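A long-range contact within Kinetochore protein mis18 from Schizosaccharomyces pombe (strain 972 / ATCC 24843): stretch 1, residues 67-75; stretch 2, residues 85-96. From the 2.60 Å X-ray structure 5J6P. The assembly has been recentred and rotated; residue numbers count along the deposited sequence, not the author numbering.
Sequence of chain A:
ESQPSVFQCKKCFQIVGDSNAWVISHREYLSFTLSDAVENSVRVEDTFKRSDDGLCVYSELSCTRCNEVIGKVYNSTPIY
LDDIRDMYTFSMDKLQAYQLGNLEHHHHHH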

# COMPACT_ATOMS: atom_id res chain seq x y z
N ASN A 67 -12.90 -3.25 10.29
CA ASN A 67 -13.18 -3.91 11.60
C ASN A 67 -12.59 -5.31 11.83
O ASN A 67 -12.89 -5.93 12.80
CB ASN A 67 -14.68 -3.98 11.85
CG ASN A 67 -15.33 -2.63 11.84
OD1 ASN A 67 -14.84 -1.69 12.47
ND2 ASN A 67 -16.42 -2.51 11.13
N GLU A 68 -11.72 -5.79 10.96
CA GLU A 68 -11.16 -7.08 11.11
C GLU A 68 -10.11 -7.05 12.22
O GLU A 68 -9.40 -6.06 12.43
CB GLU A 68 -10.53 -7.50 9.78
CG GLU A 68 -10.34 -8.99 9.63
CD GLU A 68 -11.60 -9.72 9.21
OE1 GLU A 68 -12.71 -9.29 9.57
OE2 GLU A 68 -11.49 -10.74 8.52
N VAL A 69 -10.04 -8.15 12.96
CA VAL A 69 -9.04 -8.35 13.95
C VAL A 69 -7.83 -8.84 13.18
O VAL A 69 -7.87 -9.89 12.52
CB VAL A 69 -9.51 -9.31 15.07
CG1 VAL A 69 -8.38 -9.65 16.03
CG2 VAL A 69 -10.63 -8.65 15.87
N ILE A 70 -6.77 -8.04 13.26
CA ILE A 70 -5.55 -8.22 12.47
C ILE A 70 -4.31 -8.36 13.32
O ILE A 70 -3.23 -8.56 12.78
CB ILE A 70 -5.31 -7.02 11.48
CG1 ILE A 70 -5.21 -5.69 12.22
CG2 ILE A 70 -6.41 -6.95 10.42
CD1 ILE A 70 -4.85 -4.55 11.31
N GLY A 71 -4.43 -8.23 14.63
CA GLY A 71 -3.24 -8.28 15.48
C GLY A 71 -3.54 -8.15 16.95
O GLY A 71 -4.64 -8.50 17.41
N LYS A 72 -2.56 -7.62 17.67
CA LYS A 72 -2.65 -7.40 19.11
C LYS A 72 -1.56 -6.55 19.66
O LYS A 72 -0.49 -6.42 19.06
CB LYS A 72 -2.63 -8.73 19.85
CG LYS A 72 -1.92 -9.83 19.12
CD LYS A 72 -1.91 -11.08 19.95
CE LYS A 72 -3.20 -11.87 19.85
NZ LYS A 72 -3.11 -12.84 18.74
N VAL A 73 -1.83 -5.95 20.81
CA VAL A 73 -0.80 -5.27 21.58
C VAL A 73 -0.62 -6.02 22.86
O VAL A 73 -1.53 -6.03 23.69
CB VAL A 73 -1.22 -3.85 21.95
CG1 VAL A 73 -0.12 -3.18 22.76
CG2 VAL A 73 -1.53 -3.06 20.69
N TYR A 74 0.55 -6.62 23.04
CA TYR A 74 0.89 -7.20 24.35
C TYR A 74 1.15 -6.07 25.35
O TYR A 74 2.05 -5.26 25.16
CB TYR A 74 2.06 -8.14 24.23
CG TYR A 74 1.67 -9.37 23.46
CD1 TYR A 74 1.71 -9.39 22.08
CD2 TYR A 74 1.20 -10.48 24.09
CE1 TYR A 74 1.35 -10.53 21.39
CE2 TYR A 74 0.79 -11.60 23.40
CZ TYR A 74 0.88 -11.63 22.05
OH TYR A 74 0.48 -12.74 21.36
N ASN A 75 0.29 -6.01 26.38
CA ASN A 75 0.36 -4.98 27.43
C ASN A 75 1.26 -5.41 28.59
O ASN A 75 1.91 -4.55 29.21
CB ASN A 75 -1.04 -4.67 27.98
CG ASN A 75 -2.10 -4.57 26.90
OD1 ASN A 75 -2.22 -3.56 26.21
ND2 ASN A 75 -2.88 -5.62 26.76
N ARG A 85 6.24 -5.60 23.91
CA ARG A 85 5.30 -4.96 24.80
C ARG A 85 5.10 -3.53 24.39
O ARG A 85 6.06 -2.87 24.12
CB ARG A 85 5.81 -4.98 26.23
CG ARG A 85 4.87 -4.35 27.25
CD ARG A 85 5.66 -3.79 28.40
NE ARG A 85 6.11 -4.86 29.27
CZ ARG A 85 7.04 -4.74 30.22
NH1 ARG A 85 7.69 -3.59 30.43
NH2 ARG A 85 7.31 -5.81 30.96
N ASP A 86 3.84 -3.10 24.40
CA ASP A 86 3.37 -1.82 23.88
C ASP A 86 3.82 -1.51 22.45
O ASP A 86 4.12 -0.33 22.10
CB ASP A 86 3.68 -0.72 24.89
CG ASP A 86 2.90 -0.90 26.17
OD1 ASP A 86 2.01 -1.79 26.19
OD2 ASP A 86 3.16 -0.18 27.16
N MET A 87 3.84 -2.57 21.63
CA MET A 87 4.16 -2.49 20.22
C MET A 87 3.09 -3.25 19.45
O MET A 87 2.45 -4.17 19.99
CB MET A 87 5.53 -3.10 19.87
CG MET A 87 6.72 -2.62 20.67
SD MET A 87 7.61 -1.13 20.21
CE MET A 87 6.61 0.24 20.81
N TYR A 88 3.00 -2.90 18.16
CA TYR A 88 1.99 -3.44 17.26
C TYR A 88 2.41 -4.77 16.71
O TYR A 88 3.28 -4.83 15.88
CB TYR A 88 1.71 -2.46 16.11
CG TYR A 88 1.33 -1.07 16.57
CD1 TYR A 88 0.02 -0.73 16.85
CD2 TYR A 88 2.30 -0.10 16.72
CE1 TYR A 88 -0.32 0.56 17.26
CE2 TYR A 88 1.98 1.19 17.12
CZ TYR A 88 0.68 1.52 17.39
OH TYR A 88 0.42 2.81 17.78
N THR A 89 1.74 -5.83 17.15
CA THR A 89 2.05 -7.18 16.74
C THR A 89 0.96 -7.71 15.81
O THR A 89 -0.12 -8.11 16.24
CB THR A 89 2.19 -8.12 17.99
OG1 THR A 89 3.22 -7.62 18.87
CG2 THR A 89 2.51 -9.52 17.59
N PHE A 90 1.31 -7.76 14.54
CA PHE A 90 0.40 -8.15 13.46
C PHE A 90 0.40 -9.62 13.08
O PHE A 90 1.42 -10.30 13.09
CB PHE A 90 0.73 -7.31 12.22
CG PHE A 90 0.40 -5.85 12.40
CD1 PHE A 90 -0.91 -5.44 12.50
CD2 PHE A 90 1.39 -4.90 12.50
CE1 PHE A 90 -1.22 -4.09 12.71
CE2 PHE A 90 1.08 -3.57 12.71
CZ PHE A 90 -0.23 -3.16 12.80
N SER A 91 -0.76 -10.06 12.65
CA SER A 91 -1.03 -11.43 12.28
C SER A 91 -0.74 -11.60 10.76
O SER A 91 -1.36 -10.94 9.95
CB SER A 91 -2.51 -11.67 12.65
OG SER A 91 -2.88 -13.02 12.65
N MET A 92 0.21 -12.44 10.36
CA MET A 92 0.57 -12.55 8.93
C MET A 92 -0.59 -13.06 8.10
O MET A 92 -0.67 -12.76 6.93
CB MET A 92 1.73 -13.51 8.66
CG MET A 92 3.09 -13.20 9.28
SD MET A 92 4.10 -14.72 9.45
CE MET A 92 5.75 -14.04 9.67
N ASP A 93 -1.48 -13.83 8.71
CA ASP A 93 -2.64 -14.39 8.01
C ASP A 93 -3.64 -13.34 7.59
O ASP A 93 -4.52 -13.61 6.77
CB ASP A 93 -3.38 -15.42 8.89
CG ASP A 93 -3.14 -16.85 8.44
OD1 ASP A 93 -1.99 -17.18 8.05
OD2 ASP A 93 -4.12 -17.65 8.45
N LYS A 94 -3.52 -12.17 8.21
CA LYS A 94 -4.47 -11.10 8.08
C LYS A 94 -3.88 -9.88 7.42
O LYS A 94 -4.57 -8.91 7.25
CB LYS A 94 -4.94 -10.73 9.50
CG LYS A 94 -5.77 -11.83 10.19
CD LYS A 94 -7.20 -11.73 9.71
CE LYS A 94 -8.14 -12.71 10.34
NZ LYS A 94 -9.50 -12.37 9.85
N LEU A 95 -2.60 -9.90 7.08
CA LEU A 95 -1.92 -8.75 6.48
C LEU A 95 -1.48 -9.15 5.10
O LEU A 95 -1.66 -10.31 4.70
CB LEU A 95 -0.70 -8.31 7.29
CG LEU A 95 -0.89 -7.40 8.49
CD1 LEU A 95 -1.16 -5.99 8.07
CD2 LEU A 95 -2.02 -7.89 9.37
N GLN A 96 -0.92 -8.18 4.37
CA GLN A 96 -0.38 -8.38 3.03
C GLN A 96 0.83 -7.49 2.87
O GLN A 96 0.87 -6.39 3.41
CB GLN A 96 -1.42 -7.97 2.02
CG GLN A 96 -1.69 -8.98 0.96
CD GLN A 96 -2.71 -8.44 -0.01
OE1 GLN A 96 -2.67 -7.26 -0.35
NE2 GLN A 96 -3.63 -9.28 -0.46

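Neighbouring antiparallel strands are usually held together by their backbones, while side chains decide how the margins of the pairing are finished. This segment of the kinetochore protein mis18 is a compact example. Its one salt bridge between the stretches lies beyond the paired strands: OE2 of E68 sits 2.9 Å from NZ of K94, close enough for opposite charges to combine at short range. To get there, the lysine chain runs back along the first stretch, its CD passing 3.4 Å from the carbonyl O of V69, so that its methylenes pack while its ammonium group meets the carboxylate.

The strands themselves, 69-75 and 88-91, run antiparallel with their directions at 149°. At the centre, K72 and T89 form a hydrogen-bonded pair: K72 N donates to T89 O at 2.9 Å, and T89 N returns a bond to K72 O at 3.0 Å. One residue pair along, G71 and F90 make the complementary non-hydrogen-bonded pair, their CA atoms 4.2 Å apart. The ladder is resumed where S91 N donates to I70 O at 2.9 Å. Towards the other end, D86 N donates to Y74 O, also at 2.9 Å and nearly straight, and the same carbonyl receives a CA-H...O contact from R85, with CA of R85 3.3 Å from O of Y74. A single acceptor thus engages two successive residues just ahead of the second strand.

The close approach at G71 illustrates why glycine can matter in a sheet. Its CA lies 3.2 Å from O of T89, and a CB in the ideal position would be only 2.6 Å from that oxygen, a clash. Without a side chain, the backbones can come this near.

Packing then spreads outward from I70, which has the largest area covered by the opposing stretch. Its CD1 reaches CE1 of F90 at 3.9 Å, and its CB lies 4.0 Å from CD2 of L95, so apolar surface is buried against both partners. K94 adds its aliphatic base, with CB 3.9 Å from CA of I70. Farther along, the edge of the Y74 ring approaches T89, CD1 to OG1 at 4.0 Å; this is packing, and the threonine hydroxyl is hydrogen-bonded elsewhere in the structure. V73 leans its CG1 against CA of D86 at 3.9 Å, and CG of R85 lies 3.6 Å from O of N75. Altogether 671 Å² is buried, summed over both stretches: a backbone ladder flanked by apolar contacts and finished with a salt bridge.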